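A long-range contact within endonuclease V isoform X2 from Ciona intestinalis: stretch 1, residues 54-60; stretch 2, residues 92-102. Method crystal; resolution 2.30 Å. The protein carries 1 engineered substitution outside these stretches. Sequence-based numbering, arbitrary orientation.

Stretch 1 (54-60) VSCMVVL
Stretch 2, residues 92-102: EPFQQELQLLK

How do the two backbones lie against each other? Stretch 1 is an extended strand and stretch 2 an alpha helix, each continuing beyond its stretch at both ends. Their N-to-C directions run the same general way, with a signed crossing angle of -43° and a closest axial approach of 8.5 Å. Register is set by two pairs: the CA of Ser 55 lies 6.2 Å from the CA of Pro 93, and the CA of Met 57 lies 6.1 Å from the CA of Glu 97. Helical phi/psi values stay near -60/-45, and i to i+4 bonds of 2.8 to 2.9 Å, such as Glu 97 N to Pro 93 O, hold the turns. The strand alternates: Ser 55, Met 57 and Val 59 point their CA-to-CB bonds toward the helix, while Val 54, Cys 56 and Val 58 point away.

What does Ser 55 offer the helix? With phi/psi of -93/159 and chi1 p (68°), Ser 55 OG donates a hydrogen bond of 2.6 Å to Glu 97 OE2. Glu 97 reaches it with chi1 and chi2 both m (-69°, -72°) and chi3 near -3°; both carboxylate oxygens also bond elsewhere in the structure. A water donates to Ser 55 OG and to Pro 93 O, 2.8 Å from each, tying the hydroxyl to the helix backbone as well. Beside this polar link, Ser 55 CB packs 3.9 Å from Pro 93 CB.

Why does Met 57 dominate the contact? It is the residue most covered by the opposing stretch, at 122 of the 388 Å² buried on both sides together. At phi/psi -126/135, its t, t, m side chain (176°, 164°, -71°) reaches across the helix, roughly at right angles to its axis. Met 57 CB sits 3.7 Å from Glu 97 CB, so the aliphatic base of the acid shares in the packing. Met 57 CE lies 3.7 Å from Phe 94 CE1, approaching the ring obliquely, and 4.2 Å from Leu 98 CB, while Met 57 SD is 3.8 Å from Leu 101 CD2. Phe 94 (chi1 t, chi2 81°) has its CA-to-CB bond pointing away, yet its ring end comes nearer.

Where does the apolar contact end? Val 59, at phi/psi -131/127 with chi1 t (-177°), places CG2 3.9 Å from CD2 of Leu 101, whose rotamer is t, p (168°, 64°). The same methyl therefore meets both Met 57 and Val 59, joining successive helix-facing strand residues through van der Waals contact.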

# COMPACT_ATOMS: atom_id res chain seq x y z
N VAL A 54 -9.20 -13.29 -8.81
CA VAL A 54 -8.02 -13.90 -9.40
C VAL A 54 -7.38 -14.81 -8.36
O VAL A 54 -7.07 -14.36 -7.25
CB VAL A 54 -7.00 -12.85 -9.87
CG1 VAL A 54 -5.70 -13.52 -10.30
CG2 VAL A 54 -7.57 -12.00 -11.00
N SER A 55 -7.20 -16.08 -8.70
CA SER A 55 -6.44 -16.99 -7.86
C SER A 55 -4.98 -17.01 -8.32
O SER A 55 -4.66 -16.64 -9.45
CB SER A 55 -7.03 -18.40 -7.89
OG SER A 55 -6.87 -19.00 -9.16
N CYS A 56 -4.10 -17.43 -7.42
CA CYS A 56 -2.69 -17.57 -7.75
C CYS A 56 -2.09 -18.73 -6.98
O CYS A 56 -2.35 -18.90 -5.78
CB CYS A 56 -1.89 -16.29 -7.44
SG CYS A 56 -0.09 -16.44 -7.71
N MET A 57 -1.28 -19.53 -7.67
CA MET A 57 -0.51 -20.58 -7.03
C MET A 57 0.95 -20.39 -7.41
O MET A 57 1.26 -20.09 -8.57
CB MET A 57 -1.01 -21.98 -7.44
CG MET A 57 -0.18 -23.13 -6.89
SD MET A 57 -1.01 -24.74 -6.98
CE MET A 57 -2.29 -24.59 -5.73
N VAL A 58 1.83 -20.50 -6.41
CA VAL A 58 3.26 -20.32 -6.61
C VAL A 58 3.97 -21.55 -6.05
O VAL A 58 3.45 -22.26 -5.19
CB VAL A 58 3.80 -19.05 -5.92
CG1 VAL A 58 3.23 -17.79 -6.58
CG2 VAL A 58 3.47 -19.08 -4.44
N VAL A 59 5.17 -21.80 -6.56
CA VAL A 59 6.08 -22.79 -5.99
C VAL A 59 7.45 -22.14 -5.85
O VAL A 59 8.00 -21.62 -6.83
CB VAL A 59 6.18 -24.07 -6.84
CG1 VAL A 59 7.08 -25.08 -6.14
CG2 VAL A 59 4.80 -24.67 -7.09
N LEU A 60 8.00 -22.20 -4.64
CA LEU A 60 9.32 -21.70 -4.31
C LEU A 60 10.21 -22.86 -3.88
O LEU A 60 9.75 -23.80 -3.24
CB LEU A 60 9.28 -20.66 -3.18
CG LEU A 60 8.78 -19.25 -3.49
CD1 LEU A 60 7.30 -19.23 -3.84
CD2 LEU A 60 9.06 -18.33 -2.32
N GLU A 92 -12.53 -24.55 -4.70
CA GLU A 92 -12.50 -24.77 -6.14
C GLU A 92 -11.33 -24.07 -6.83
O GLU A 92 -10.62 -24.72 -7.62
CB GLU A 92 -13.85 -24.36 -6.76
CG GLU A 92 -13.89 -24.47 -8.28
CD GLU A 92 -13.88 -25.91 -8.79
OE1 GLU A 92 -13.95 -26.85 -7.96
OE2 GLU A 92 -13.81 -26.11 -10.03
N PRO A 93 -11.06 -22.78 -6.57
CA PRO A 93 -9.87 -22.17 -7.18
C PRO A 93 -8.59 -22.91 -6.84
O PRO A 93 -7.69 -23.02 -7.69
CB PRO A 93 -9.86 -20.75 -6.60
CG PRO A 93 -11.24 -20.50 -6.15
CD PRO A 93 -11.79 -21.82 -5.72
N PHE A 94 -8.45 -23.37 -5.59
CA PHE A 94 -7.28 -24.13 -5.19
C PHE A 94 -7.15 -25.42 -6.00
O PHE A 94 -6.08 -25.71 -6.54
CB PHE A 94 -7.34 -24.46 -3.71
CG PHE A 94 -6.21 -25.32 -3.24
CD1 PHE A 94 -4.97 -24.75 -2.96
CD2 PHE A 94 -6.36 -26.69 -3.07
CE1 PHE A 94 -3.92 -25.53 -2.54
CE2 PHE A 94 -5.31 -27.47 -2.64
CZ PHE A 94 -4.08 -26.89 -2.38
N GLN A 95 -8.21 -26.23 -6.04
CA GLN A 95 -8.17 -27.48 -6.79
C GLN A 95 -7.82 -27.25 -8.25
O GLN A 95 -7.09 -28.04 -8.86
CB GLN A 95 -9.51 -28.21 -6.66
CG GLN A 95 -9.91 -28.52 -5.23
CD GLN A 95 -9.80 -29.99 -4.91
OE1 GLN A 95 -8.77 -30.62 -5.15
NE2 GLN A 95 -10.89 -30.56 -4.38
N GLN A 96 -8.39 -26.20 -8.85
CA GLN A 96 -8.07 -25.88 -10.24
C GLN A 96 -6.60 -25.50 -10.40
O GLN A 96 -5.91 -26.01 -11.31
CB GLN A 96 -8.99 -24.78 -10.76
CG GLN A 96 -10.43 -25.25 -10.96
CD GLN A 96 -10.54 -26.45 -11.90
OE1 GLN A 96 -9.81 -26.56 -12.89
NE2 GLN A 96 -11.45 -27.37 -11.58
N GLU A 97 -6.10 -24.59 -9.56
CA GLU A 97 -4.68 -24.23 -9.64
C GLU A 97 -3.80 -25.46 -9.47
O GLU A 97 -2.83 -25.64 -10.21
CB GLU A 97 -4.32 -23.17 -8.59
CG GLU A 97 -4.90 -21.78 -8.81
CD GLU A 97 -4.24 -21.03 -9.96
OE1 GLU A 97 -3.28 -21.54 -10.57
OE2 GLU A 97 -4.69 -19.91 -10.27
N LEU A 98 -4.13 -26.31 -8.50
CA LEU A 98 -3.33 -27.50 -8.22
C LEU A 98 -3.30 -28.43 -9.42
O LEU A 98 -2.25 -28.96 -9.79
CB LEU A 98 -3.87 -28.22 -6.99
CG LEU A 98 -3.12 -29.47 -6.55
CD1 LEU A 98 -1.73 -29.09 -6.08
CD2 LEU A 98 -3.88 -30.20 -5.45
N GLN A 99 -4.47 -28.68 -10.02
CA GLN A 99 -4.54 -29.53 -11.20
C GLN A 99 -3.71 -28.95 -12.34
O GLN A 99 -3.03 -29.69 -13.06
CB GLN A 99 -6.01 -29.72 -11.60
CG GLN A 99 -6.24 -30.11 -13.04
CD GLN A 99 -7.69 -30.48 -13.31
OE1 GLN A 99 -8.62 -29.73 -12.96
NE2 GLN A 99 -7.90 -31.61 -13.97
N LEU A 100 -3.77 -27.63 -12.52
CA LEU A 100 -2.94 -26.98 -13.53
C LEU A 100 -1.45 -27.18 -13.24
O LEU A 100 -0.67 -27.50 -14.15
CB LEU A 100 -3.29 -25.50 -13.61
CG LEU A 100 -2.60 -24.66 -14.67
CD1 LEU A 100 -2.73 -25.31 -16.03
CD2 LEU A 100 -3.25 -23.30 -14.68
N LEU A 101 -1.04 -26.99 -11.99
CA LEU A 101 0.36 -27.20 -11.62
C LEU A 101 0.79 -28.64 -11.91
O LEU A 101 1.86 -28.88 -12.49
CB LEU A 101 0.58 -26.85 -10.15
CG LEU A 101 1.90 -27.27 -9.51
CD1 LEU A 101 3.08 -26.55 -10.15
CD2 LEU A 101 1.87 -27.01 -8.02
N LYS A 102 -0.04 -29.61 -11.52
CA LYS A 102 0.32 -31.01 -11.76
C LYS A 102 0.41 -31.33 -13.24
O LYS A 102 1.24 -32.15 -13.64
CB LYS A 102 -0.70 -31.94 -11.08
CG LYS A 102 -0.63 -31.93 -9.55
CD LYS A 102 -1.63 -32.92 -8.94
CE LYS A 102 -1.33 -33.14 -7.46
NZ LYS A 102 -2.32 -34.02 -6.77
O HOH W 1 -8.00 -21.40 -10.00